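Local coordinates for protein modulator of the activity of Ets CG15085-PA (Drosophila melanogaster, PDB 1SV0) that probably relieves transcriptional repression by the Ets-family protein Yan, binding Yan's SAM domain through its own SAM domain and so promoting Yan's depolymerization, at residues Cys50-Leu54 and Asp55-Cys59; Phe72-Arg75 and Leu76-Met80; Arg12-Thr15 and Arg16-Trp20; Gly65-Leu68 and Tyr69-Phe72; Trp20-Leu23 and Ile24-Val28. All coordinates share one frame; numbering follows the deposited sequence.

Contact 1: residues Cys50-Leu54 and Asp55-Cys59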
# COMPACT_ATOMS: atom_id res chain seq x y z
N CYS C 50 1.37 0.10 -6.48
CA CYS C 50 2.62 0.12 -7.25
C CYS C 50 3.75 -0.56 -6.48
O CYS C 50 4.66 -1.15 -7.08
CB CYS C 50 3.05 1.56 -7.55
SG CYS C 50 2.05 2.40 -8.76
N LEU C 51 3.69 -0.46 -5.16
CA LEU C 51 4.70 -1.05 -4.29
C LEU C 51 4.46 -2.54 -4.03
O LEU C 51 5.36 -3.23 -3.57
CB LEU C 51 4.74 -0.29 -2.95
CG LEU C 51 5.41 1.09 -2.89
CD1 LEU C 51 5.10 1.91 -4.12
CD2 LEU C 51 4.94 1.81 -1.64
N MET C 52 3.27 -3.04 -4.35
CA MET C 52 2.95 -4.45 -4.10
C MET C 52 3.55 -5.45 -5.07
O MET C 52 3.40 -5.33 -6.29
CB MET C 52 1.44 -4.67 -4.04
CG MET C 52 0.73 -3.98 -2.89
SD MET C 52 -0.68 -4.97 -2.29
CE MET C 52 -1.53 -5.31 -3.80
N SER C 53 4.23 -6.44 -4.52
CA SER C 53 4.84 -7.50 -5.32
C SER C 53 3.75 -8.54 -5.56
O SER C 53 2.73 -8.54 -4.88
CB SER C 53 6.00 -8.14 -4.54
OG SER C 53 5.53 -8.67 -3.31
N LEU C 54 3.96 -9.41 -6.55
CA LEU C 54 2.98 -10.45 -6.87
C LEU C 54 2.64 -11.21 -5.60
O LEU C 54 1.49 -11.55 -5.34
CB LEU C 54 3.54 -11.41 -7.91
CG LEU C 54 2.76 -12.70 -8.15
CD1 LEU C 54 1.36 -12.39 -8.67
CD2 LEU C 54 3.52 -13.57 -9.15
N ASP C 55 3.68 -11.48 -4.82
CA ASP C 55 3.57 -12.21 -3.56
C ASP C 55 2.53 -11.61 -2.61
O ASP C 55 1.83 -12.34 -1.90
CB ASP C 55 4.94 -12.20 -2.88
CG ASP C 55 5.05 -13.25 -1.81
OD1 ASP C 55 4.19 -13.28 -0.91
OD2 ASP C 55 6.01 -14.06 -1.88
N MET C 56 2.45 -10.29 -2.58
CA MET C 56 1.51 -9.61 -1.70
C MET C 56 0.08 -9.71 -2.22
O MET C 56 -0.87 -9.67 -1.44
CB MET C 56 1.96 -8.16 -1.53
CG MET C 56 3.37 -8.08 -0.94
SD MET C 56 4.15 -6.48 -1.08
CE MET C 56 3.27 -5.58 0.17
N TYR C 57 -0.08 -9.86 -3.53
CA TYR C 57 -1.40 -10.00 -4.13
C TYR C 57 -1.91 -11.41 -3.82
O TYR C 57 -3.03 -11.59 -3.36
CB TYR C 57 -1.33 -9.83 -5.65
CG TYR C 57 -1.30 -8.41 -6.14
CD1 TYR C 57 -0.10 -7.71 -6.26
CD2 TYR C 57 -2.48 -7.77 -6.53
CE1 TYR C 57 -0.07 -6.41 -6.78
CE2 TYR C 57 -2.46 -6.47 -7.04
CZ TYR C 57 -1.25 -5.80 -7.16
OH TYR C 57 -1.22 -4.53 -7.69
N LEU C 58 -1.07 -12.41 -4.09
CA LEU C 58 -1.42 -13.81 -3.87
C LEU C 58 -1.75 -14.08 -2.42
O LEU C 58 -2.61 -14.91 -2.11
CB LEU C 58 -0.28 -14.71 -4.30
CG LEU C 58 0.05 -14.68 -5.80
CD1 LEU C 58 1.28 -15.52 -6.07
CD2 LEU C 58 -1.15 -15.19 -6.59
N CYS C 59 -1.08 -13.37 -1.52
CA CYS C 59 -1.29 -13.53 -0.09
C CYS C 59 -2.73 -13.14 0.28
O CYS C 59 -3.36 -13.75 1.14
CB CYS C 59 -0.31 -12.64 0.67
SG CYS C 59 -0.48 -12.73 2.45
O HOH W 1 2.11 -3.98 -8.20
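Met-52 lays its terminal methyl over the middle of the Tyr-57 ring, where the packing is tightest. CE stands 3.4 Å from the ring centroid and 11° off the ring normal, a CH-pi contact, while SD sits higher over the same face in a longer Met-aromatic approach. The chain reaches the ring because it bends at both chi2 (-146°) and chi3 (-50°), crossing the ring at about a right angle. Ser-53 O meets the same ring at its edge, near its plane, 3.3 Å from CD1 of Tyr-57. A water also lies at the ring edge, donating to Met-52 O and accepting weakly from Tyr-57 OH. The Ser-53 carbonyl takes the amide of Met-56 at 2.9 Å as well, with the donor well above the carbonyl plane, and a weaker bond from Tyr-57 N. The N-H of Ser-53 points nearly straight at Met-56 SD, 3.4 Å away, a weak bond to sulfur; Met-56 SD and CG also lie against Ser-53 OG at the N-cap.

The outer side is looser. Leu-54 CG touches Leu-58 CD1 at 3.8 Å one turn further on, and the carboxylate of the exposed Asp-55 leads away. Met-52 also packs on Phe-42 and Met-44, and on Val-64 of the Yan chain (pokkuri), while Met-56 packs on Asn-67 of that chain; the two methionines therefore also pack against the partner protein. Cys-50 to Cys-59 run from the end of helix 46-51 through a short link into the N-capped start of helix 54-60, within the helical bundle of a SAM domain.

Contact 2: residues Phe72-Arg75 and Leu76-Met80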
# COMPACT_ATOMS: atom_id res chain seq x y z
N PHE C 72 -2.87 -4.78 -13.17
CA PHE C 72 -2.38 -3.50 -12.65
C PHE C 72 -1.08 -3.08 -13.35
O PHE C 72 -0.91 -1.92 -13.71
CB PHE C 72 -2.14 -3.58 -11.14
CG PHE C 72 -1.88 -2.24 -10.51
CD1 PHE C 72 -2.93 -1.38 -10.19
CD2 PHE C 72 -0.58 -1.81 -10.26
CE1 PHE C 72 -2.69 -0.13 -9.63
CE2 PHE C 72 -0.33 -0.55 -9.69
CZ PHE C 72 -1.38 0.28 -9.38
N ARG C 73 -0.18 -4.04 -13.53
CA ARG C 73 1.10 -3.78 -14.20
C ARG C 73 0.91 -3.27 -15.63
O ARG C 73 1.61 -2.37 -16.07
CB ARG C 73 1.94 -5.06 -14.22
CG ARG C 73 3.09 -5.07 -13.23
CD ARG C 73 2.61 -4.70 -11.85
NE ARG C 73 3.72 -4.49 -10.92
CZ ARG C 73 4.66 -3.55 -11.07
NH1 ARG C 73 4.64 -2.73 -12.11
NH2 ARG C 73 5.63 -3.44 -10.18
N VAL C 74 -0.05 -3.87 -16.34
CA VAL C 74 -0.34 -3.46 -17.71
C VAL C 74 -0.80 -2.01 -17.72
O VAL C 74 -0.34 -1.20 -18.53
CB VAL C 74 -1.45 -4.33 -18.33
CG1 VAL C 74 -1.83 -3.79 -19.70
CG2 VAL C 74 -0.98 -5.78 -18.43
N ARG C 75 -1.72 -1.68 -16.81
CA ARG C 75 -2.24 -0.32 -16.72
C ARG C 75 -1.11 0.66 -16.38
O ARG C 75 -1.01 1.73 -16.98
CB ARG C 75 -3.34 -0.24 -15.66
CG ARG C 75 -4.66 -0.86 -16.09
CD ARG C 75 -5.65 -0.93 -14.93
NE ARG C 75 -6.91 -1.56 -15.31
CZ ARG C 75 -7.99 -0.90 -15.74
NH1 ARG C 75 -7.98 0.42 -15.85
NH2 ARG C 75 -9.09 -1.58 -16.06
N LEU C 76 -0.27 0.28 -15.43
CA LEU C 76 0.84 1.13 -15.03
C LEU C 76 1.84 1.31 -16.18
O LEU C 76 2.28 2.42 -16.46
CB LEU C 76 1.55 0.53 -13.81
CG LEU C 76 2.76 1.30 -13.26
CD1 LEU C 76 2.35 2.71 -12.85
CD2 LEU C 76 3.34 0.55 -12.07
N ALA C 77 2.17 0.21 -16.84
CA ALA C 77 3.12 0.25 -17.95
C ALA C 77 2.71 1.28 -19.00
O ALA C 77 3.47 2.21 -19.29
CB ALA C 77 3.24 -1.13 -18.60
N ARG C 78 1.50 1.14 -19.55
CA ARG C 78 1.05 2.08 -20.57
C ARG C 78 1.02 3.51 -20.05
O ARG C 78 1.27 4.45 -20.79
CB ARG C 78 -0.32 1.68 -21.12
CG ARG C 78 -1.49 1.95 -20.20
CD ARG C 78 -2.84 1.82 -20.92
NE ARG C 78 -3.20 0.45 -21.28
CZ ARG C 78 -2.74 -0.22 -22.34
NH1 ARG C 78 -1.89 0.36 -23.17
NH2 ARG C 78 -3.14 -1.46 -22.56
N ALA C 79 0.72 3.67 -18.77
CA ALA C 79 0.67 5.00 -18.17
C ALA C 79 2.05 5.66 -18.17
O ALA C 79 2.20 6.82 -18.55
CB ALA C 79 0.13 4.93 -16.76
N MET C 80 3.07 4.91 -17.75
CA MET C 80 4.42 5.45 -17.70
C MET C 80 4.89 5.95 -19.07
O MET C 80 5.88 6.67 -19.18
CB MET C 80 5.38 4.41 -17.12
CG MET C 80 4.93 3.88 -15.77
SD MET C 80 6.28 3.30 -14.73
CE MET C 80 6.14 4.43 -13.34
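Arg-73 and Leu-76 run side by side and point the same way, so that NH1 of the arginine comes within 3.5 Å of Leu-76 CD2. The approach to the guanidinium is oblique, and it depends on a bend in the arginine chain at chi2 (51°), which brings back toward the leucine a side chain that sets out from the backbone in another direction. A second pair lies on a more exposed strip of the helix. Arg-78 crosses Val-74 at a slant, its NH2 3.9 Å from Val-74 CG1, and its CG rests 3.3 Å from Arg-75 O. This CG stands between the backbone N and the carbonyl carbon (chi1 74°), which holds the first part of the chain against the preceding turn.

Beneath these side chains the i to i+4 amide bonds run without a break, from Leu-76 N to Phe-72 O at 2.9 Å through to Ala-79 N to Arg-75 O. Arg-75 is different: its chain is extended from CG to NE, and its polar end is held by salt bridges to Asp-71 and Asp-5 rather than by residues of the next turn.

Here helix 65-80 is flanked by helix 46-51, against which Phe-72 packs on Leu-49 and Cys-50 and Leu-76 on Cys-50, and by the N-terminal loop, where Pro-11 and Trp-14 lie against Arg-75.

Contact 3: residues Arg12-Thr15 and Arg16-Trp20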
# COMPACT_ATOMS: atom_id res chain seq x y z
N ARG C 12 -1.53 5.41 -10.91
CA ARG C 12 -0.88 6.14 -9.82
C ARG C 12 -1.78 7.24 -9.29
O ARG C 12 -1.55 7.78 -8.21
CB ARG C 12 0.45 6.71 -10.31
CG ARG C 12 1.48 5.64 -10.63
CD ARG C 12 2.71 6.21 -11.32
NE ARG C 12 2.39 6.78 -12.63
CZ ARG C 12 3.30 7.20 -13.50
NH1 ARG C 12 4.59 7.12 -13.21
NH2 ARG C 12 2.92 7.70 -14.67
N ASP C 13 -2.83 7.58 -10.03
CA ASP C 13 -3.75 8.61 -9.58
C ASP C 13 -4.94 7.98 -8.86
O ASP C 13 -5.83 8.68 -8.38
CB ASP C 13 -4.28 9.44 -10.76
CG ASP C 13 -3.18 10.21 -11.47
OD1 ASP C 13 -2.14 10.51 -10.83
OD2 ASP C 13 -3.36 10.54 -12.66
N TRP C 14 -4.96 6.65 -8.77
CA TRP C 14 -6.08 5.96 -8.13
C TRP C 14 -6.18 6.16 -6.61
O TRP C 14 -5.19 6.03 -5.88
CB TRP C 14 -5.99 4.45 -8.40
CG TRP C 14 -6.32 4.02 -9.81
CD1 TRP C 14 -6.63 4.84 -10.87
CD2 TRP C 14 -6.37 2.68 -10.31
NE1 TRP C 14 -6.86 4.08 -12.00
CE2 TRP C 14 -6.71 2.76 -11.68
CE3 TRP C 14 -6.15 1.42 -9.73
CZ2 TRP C 14 -6.84 1.62 -12.49
CZ3 TRP C 14 -6.28 0.28 -10.54
CH2 TRP C 14 -6.62 0.39 -11.90
N THR C 15 -7.38 6.49 -6.15
CA THR C 15 -7.60 6.63 -4.71
C THR C 15 -7.98 5.23 -4.24
O THR C 15 -7.97 4.29 -5.04
CB THR C 15 -8.79 7.55 -4.41
OG1 THR C 15 -9.95 7.00 -5.04
CG2 THR C 15 -8.53 8.97 -4.95
N ARG C 16 -8.31 5.07 -2.97
CA ARG C 16 -8.70 3.75 -2.49
C ARG C 16 -10.01 3.38 -3.17
O ARG C 16 -10.22 2.23 -3.57
CB ARG C 16 -8.88 3.76 -0.97
CG ARG C 16 -9.26 2.41 -0.38
CD ARG C 16 -9.10 2.42 1.12
NE ARG C 16 -10.13 3.21 1.77
CZ ARG C 16 -10.07 3.63 3.03
NH1 ARG C 16 -9.01 3.33 3.77
NH2 ARG C 16 -11.06 4.34 3.54
N ALA C 17 -10.89 4.37 -3.32
CA ALA C 17 -12.19 4.15 -3.97
C ALA C 17 -12.01 3.57 -5.37
O ALA C 17 -12.72 2.65 -5.76
CB ALA C 17 -12.97 5.46 -4.04
N ASP C 18 -11.06 4.12 -6.13
CA ASP C 18 -10.78 3.63 -7.48
C ASP C 18 -10.26 2.18 -7.41
O ASP C 18 -10.69 1.32 -8.18
CB ASP C 18 -9.75 4.52 -8.19
CG ASP C 18 -10.28 5.92 -8.45
OD1 ASP C 18 -11.48 6.06 -8.78
OD2 ASP C 18 -9.49 6.89 -8.34
N VAL C 19 -9.34 1.93 -6.49
CA VAL C 19 -8.81 0.58 -6.32
C VAL C 19 -9.95 -0.43 -6.12
O VAL C 19 -9.96 -1.51 -6.74
CB VAL C 19 -7.86 0.51 -5.11
CG1 VAL C 19 -7.55 -0.95 -4.78
CG2 VAL C 19 -6.57 1.27 -5.41
N TRP C 20 -10.90 -0.09 -5.26
CA TRP C 20 -12.03 -0.97 -4.97
C TRP C 20 -12.91 -1.20 -6.19
O TRP C 20 -13.36 -2.32 -6.43
CB TRP C 20 -12.85 -0.38 -3.81
CG TRP C 20 -12.21 -0.61 -2.48
CD1 TRP C 20 -10.87 -0.69 -2.21
CD2 TRP C 20 -12.88 -0.78 -1.23
NE1 TRP C 20 -10.66 -0.91 -0.87
CE2 TRP C 20 -11.88 -0.97 -0.24
CE3 TRP C 20 -14.23 -0.81 -0.85
CZ2 TRP C 20 -12.19 -1.18 1.11
CZ3 TRP C 20 -14.54 -1.02 0.50
CH2 TRP C 20 -13.52 -1.20 1.46
O HOH W 2 -9.09 9.35 -8.82
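Thr-15 and Asp-18 exchange bonds in both directions. The amide of Thr-15 donates to Asp-18 OD2 at 3.1 Å, almost straight at 171°, reaching the carboxylate on its anti side and tilted out of its plane. In return Asp-18 N donates to Thr-15 OG1 at 3.3 Å. The threonine hydroxyl takes up that role because OG1 lies between the backbone N and the carbonyl carbon (chi1 59°), turned over the first turn, while CG of Asp-18 lies beside its own backbone N and leads the carboxylate back to Thr-15. This reciprocal pair is a capping box, with Thr-15 as N-cap of helix 16-30, the long helix near the N terminus of the SAM domain. Val-19 N also donates to Thr-15 O at 3.1 Å.

Around the box, a water makes a weak bond to Asp-13 O and donates to Asp-18 OD2. This carboxylate oxygen thus receives the Thr-15 amide and a water, the latter at a short 2.5 Å from OD2; together with the start of the helix they would probably favour its charged form. CB of Asp-18 lies 3.8 Å from CB of Trp-14, and the indole and carboxylate planes are 62° apart.

Trp-14 is held in turn by a bond from NE1 to Pro-8 O and by backbone hydrogen bonding with Gly-46, and its ring meets that of Trp-22. Leu-7 and Pro-8 touch Asp-18, while Asp-30 of the Yan chain (pokkuri) accepts from Arg-16 N through OD2.

Contact 4: residues Gly65-Leu68 and Tyr69-Phe72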
# COMPACT_ATOMS: atom_id res chain seq x y z
N GLY C 65 -5.29 -13.87 -7.59
CA GLY C 65 -4.38 -12.78 -7.28
C GLY C 65 -3.39 -12.41 -8.38
O GLY C 65 -3.04 -11.24 -8.52
N LYS C 66 -2.95 -13.38 -9.18
CA LYS C 66 -1.99 -13.09 -10.23
C LYS C 66 -2.60 -12.26 -11.36
O LYS C 66 -1.90 -11.46 -11.98
CB LYS C 66 -1.38 -14.37 -10.81
CG LYS C 66 -2.34 -15.23 -11.65
CD LYS C 66 -1.59 -16.38 -12.32
CE LYS C 66 -2.49 -17.16 -13.26
NZ LYS C 66 -1.74 -18.22 -13.99
N MET C 67 -3.89 -12.45 -11.62
CA MET C 67 -4.55 -11.68 -12.67
C MET C 67 -4.67 -10.23 -12.25
O MET C 67 -4.64 -9.33 -13.10
CB MET C 67 -5.94 -12.26 -12.98
CG MET C 67 -5.90 -13.66 -13.58
SD MET C 67 -4.64 -13.81 -14.86
CE MET C 67 -5.28 -12.72 -16.15
N LEU C 68 -4.83 -9.99 -10.95
CA LEU C 68 -4.91 -8.63 -10.42
C LEU C 68 -3.56 -7.95 -10.62
O LEU C 68 -3.47 -6.81 -11.11
CB LEU C 68 -5.25 -8.64 -8.92
CG LEU C 68 -6.58 -9.25 -8.48
CD1 LEU C 68 -6.76 -9.10 -6.97
CD2 LEU C 68 -7.72 -8.56 -9.23
N TYR C 69 -2.50 -8.66 -10.23
CA TYR C 69 -1.14 -8.15 -10.36
C TYR C 69 -0.85 -7.83 -11.82
O TYR C 69 -0.39 -6.75 -12.16
CB TYR C 69 -0.13 -9.20 -9.88
CG TYR C 69 1.32 -8.81 -10.10
CD1 TYR C 69 1.95 -7.89 -9.26
CD2 TYR C 69 2.05 -9.34 -11.16
CE1 TYR C 69 3.28 -7.51 -9.47
CE2 TYR C 69 3.38 -8.97 -11.38
CZ TYR C 69 3.99 -8.05 -10.53
OH TYR C 69 5.30 -7.69 -10.73
N ARG C 70 -1.12 -8.81 -12.67
CA ARG C 70 -0.89 -8.68 -14.10
C ARG C 70 -1.62 -7.48 -14.70
O ARG C 70 -1.02 -6.68 -15.42
CB ARG C 70 -1.33 -9.97 -14.78
CG ARG C 70 -0.89 -10.13 -16.22
CD ARG C 70 -1.16 -11.56 -16.67
NE ARG C 70 -0.49 -12.53 -15.79
CZ ARG C 70 -0.63 -13.85 -15.88
NH1 ARG C 70 -1.41 -14.37 -16.81
NH2 ARG C 70 0.03 -14.64 -15.05
N ASP C 71 -2.91 -7.36 -14.39
CA ASP C 71 -3.73 -6.26 -14.91
C ASP C 71 -3.25 -4.89 -14.44
O ASP C 71 -3.21 -3.94 -15.24
CB ASP C 71 -5.19 -6.47 -14.50
CG ASP C 71 -6.14 -5.51 -15.18
OD1 ASP C 71 -6.40 -4.41 -14.62
OD2 ASP C 71 -6.63 -5.84 -16.28
N PHE C 72 -2.87 -4.78 -13.17
CA PHE C 72 -2.38 -3.50 -12.65
C PHE C 72 -1.08 -3.08 -13.35
O PHE C 72 -0.91 -1.92 -13.71
CB PHE C 72 -2.14 -3.58 -11.14
CG PHE C 72 -1.88 -2.24 -10.51
CD1 PHE C 72 -2.93 -1.38 -10.19
CD2 PHE C 72 -0.58 -1.81 -10.26
CE1 PHE C 72 -2.69 -0.13 -9.63
CE2 PHE C 72 -0.33 -0.55 -9.69
CZ PHE C 72 -1.38 0.28 -9.38
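Met-67 crosses Arg-70 at a slant on the opening turns of helix 65-80, the C-terminal helix of the SAM domain, with Lys-66 at their side. In the sulfur contact, Met-67 SD lies over one face of the Arg-70 guanidinium, 3.7 Å above its plane and displaced toward the rim; NH1 is 3.8 Å from the sulfur. The methionine chain bends at chi2 (-45°) and again at chi3, which swings the sulfur across the arginine.

Among aliphatic and charged groups, Lys-66 runs alongside Arg-70 in the same direction, its CD 3.6 Å from Arg-70 NH2. The two cationic ends come as near as 4.1 Å between Lys-66 NZ and Arg-70 NH2, a pairing that probably costs some energy but is made at the exposed surface.

The main-chain bonds are ordinary helical ones, Arg-70 N to Lys-66 O being 2.8 Å long. On other faces of the helix, Leu-68 packs on Leu-23, Met-26 and Tyr-57, and the Tyr-69 ring meets that of Tyr-57 steeply. Asp-71 OD1 takes the indole N-H of Trp-22, while its CB lies 3.2 Å from Met-67 O.

Contact 5: residues Trp20-Leu23 and Ile24-Val28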
# COMPACT_ATOMS: atom_id res chain seq x y z
N TRP C 20 -10.90 -0.09 -5.26
CA TRP C 20 -12.03 -0.97 -4.97
C TRP C 20 -12.91 -1.20 -6.19
O TRP C 20 -13.36 -2.32 -6.43
CB TRP C 20 -12.85 -0.38 -3.81
CG TRP C 20 -12.21 -0.61 -2.48
CD1 TRP C 20 -10.87 -0.69 -2.21
CD2 TRP C 20 -12.88 -0.78 -1.23
NE1 TRP C 20 -10.66 -0.91 -0.87
CE2 TRP C 20 -11.88 -0.97 -0.24
CE3 TRP C 20 -14.23 -0.81 -0.85
CZ2 TRP C 20 -12.19 -1.18 1.11
CZ3 TRP C 20 -14.54 -1.02 0.50
CH2 TRP C 20 -13.52 -1.20 1.46
N LYS C 21 -13.18 -0.14 -6.95
CA LYS C 21 -13.98 -0.27 -8.15
C LYS C 21 -13.26 -1.17 -9.16
O LYS C 21 -13.90 -2.00 -9.82
CB LYS C 21 -14.28 1.12 -8.74
CG LYS C 21 -15.50 1.77 -8.09
CD LYS C 21 -15.46 3.28 -8.09
CE LYS C 21 -15.06 3.89 -9.42
NZ LYS C 21 -14.95 5.38 -9.29
N TRP C 22 -11.94 -1.01 -9.27
CA TRP C 22 -11.14 -1.85 -10.17
C TRP C 22 -11.20 -3.31 -9.74
O TRP C 22 -11.25 -4.22 -10.57
CB TRP C 22 -9.67 -1.38 -10.16
CG TRP C 22 -8.70 -2.36 -10.77
CD1 TRP C 22 -8.59 -2.72 -12.10
CD2 TRP C 22 -7.69 -3.11 -10.08
NE1 TRP C 22 -7.58 -3.63 -12.26
CE2 TRP C 22 -7.00 -3.88 -11.04
CE3 TRP C 22 -7.29 -3.19 -8.73
CZ2 TRP C 22 -5.93 -4.74 -10.71
CZ3 TRP C 22 -6.22 -4.04 -8.39
CH2 TRP C 22 -5.56 -4.80 -9.38
N LEU C 23 -11.18 -3.55 -8.43
CA LEU C 23 -11.23 -4.91 -7.91
C LEU C 23 -12.58 -5.56 -8.24
O LEU C 23 -12.64 -6.72 -8.63
CB LEU C 23 -11.01 -4.92 -6.39
CG LEU C 23 -9.57 -4.67 -5.93
CD1 LEU C 23 -9.53 -4.48 -4.41
CD2 LEU C 23 -8.70 -5.86 -6.34
N ILE C 24 -13.65 -4.79 -8.06
CA ILE C 24 -14.99 -5.29 -8.36
C ILE C 24 -15.09 -5.62 -9.86
O ILE C 24 -15.63 -6.66 -10.23
CB ILE C 24 -16.07 -4.24 -7.98
CG1 ILE C 24 -16.17 -4.16 -6.45
CG2 ILE C 24 -17.42 -4.61 -8.60
CD1 ILE C 24 -17.06 -3.04 -5.96
N ASN C 25 -14.57 -4.74 -10.71
CA ASN C 25 -14.58 -4.97 -12.16
C ASN C 25 -13.78 -6.22 -12.52
O ASN C 25 -14.18 -7.00 -13.39
CB ASN C 25 -13.97 -3.78 -12.92
CG ASN C 25 -14.92 -2.60 -12.99
OD1 ASN C 25 -16.13 -2.76 -12.91
ND2 ASN C 25 -14.36 -1.41 -13.16
N MET C 26 -12.63 -6.41 -11.86
CA MET C 26 -11.80 -7.58 -12.12
C MET C 26 -12.53 -8.86 -11.71
O MET C 26 -12.44 -9.87 -12.40
CB MET C 26 -10.47 -7.48 -11.35
CG MET C 26 -9.47 -6.51 -11.96
SD MET C 26 -8.98 -6.95 -13.65
CE MET C 26 -8.18 -8.56 -13.38
N ALA C 27 -13.24 -8.81 -10.59
CA ALA C 27 -13.99 -9.98 -10.13
C ALA C 27 -15.05 -10.35 -11.17
O ALA C 27 -15.22 -11.52 -11.52
CB ALA C 27 -14.64 -9.70 -8.78
N VAL C 28 -15.77 -9.35 -11.66
CA VAL C 28 -16.82 -9.57 -12.66
C VAL C 28 -16.21 -10.11 -13.97
O VAL C 28 -16.72 -11.07 -14.56
CB VAL C 28 -17.59 -8.26 -12.95
CG1 VAL C 28 -18.55 -8.46 -14.12
CG2 VAL C 28 -18.35 -7.81 -11.70
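Ile-24, midway along helix 16-30, sets CG1 3.4 Å from Trp-20 O, the same carbonyl that accepts its amide. Asn-25 follows, donating its backbone N-H to Lys-21 O at 3.0 Å, with its amide carbon CG resting close to that oxygen as well.

Met-26 carries the side-chain contact. Its CG stands over one face of the Trp-22 indole, 3.4 Å above the plane and shifted toward the rim; from the centroid of the five-membered ring it is 3.8 Å away and 25° off the normal, a CH-pi contact. SD approaches obliquely at 4.6 Å from the same centroid, completing a Met-aromatic pair. Two torsions make the meeting possible: CG of Trp-22 is anti to its backbone N (chi1 165°), which turns the indole along the helix toward the next turn, and the methionine bends at chi2 (-61°). Ala-27 then donates its amide to Leu-23 O at 2.9 Å.

With Asp-71 of helix 65-80 as acceptor at NE1, the indole is fixed at its nitrogen and covered on one face by methionine. The N-H of this buried tryptophan is thus met by a carboxylate, with the Arg-75 guanidinium nearby.

How the contacts relate
From the N terminus, contact 3 comes first, at the start of helix 16-30, and contact 5 carries on along that helix, sharing Trp-20 with it. Contact 1 spans the end of helix 46-51, the link and the start of helix 54-60. Contacts 4 and 2 then follow along helix 65-80, sharing Phe-72. All five are local and in series: each closes only a turn or a cap, and none encloses another. Their ties run through space. Asp-71 joins contact 4 to contact 5, the Tyr-57 and Tyr-69 rings join contact 1 to contact 4, and Trp-14 lies against Arg-75 and Phe-72, drawing contacts 3 and 2 together around the C-terminal helix.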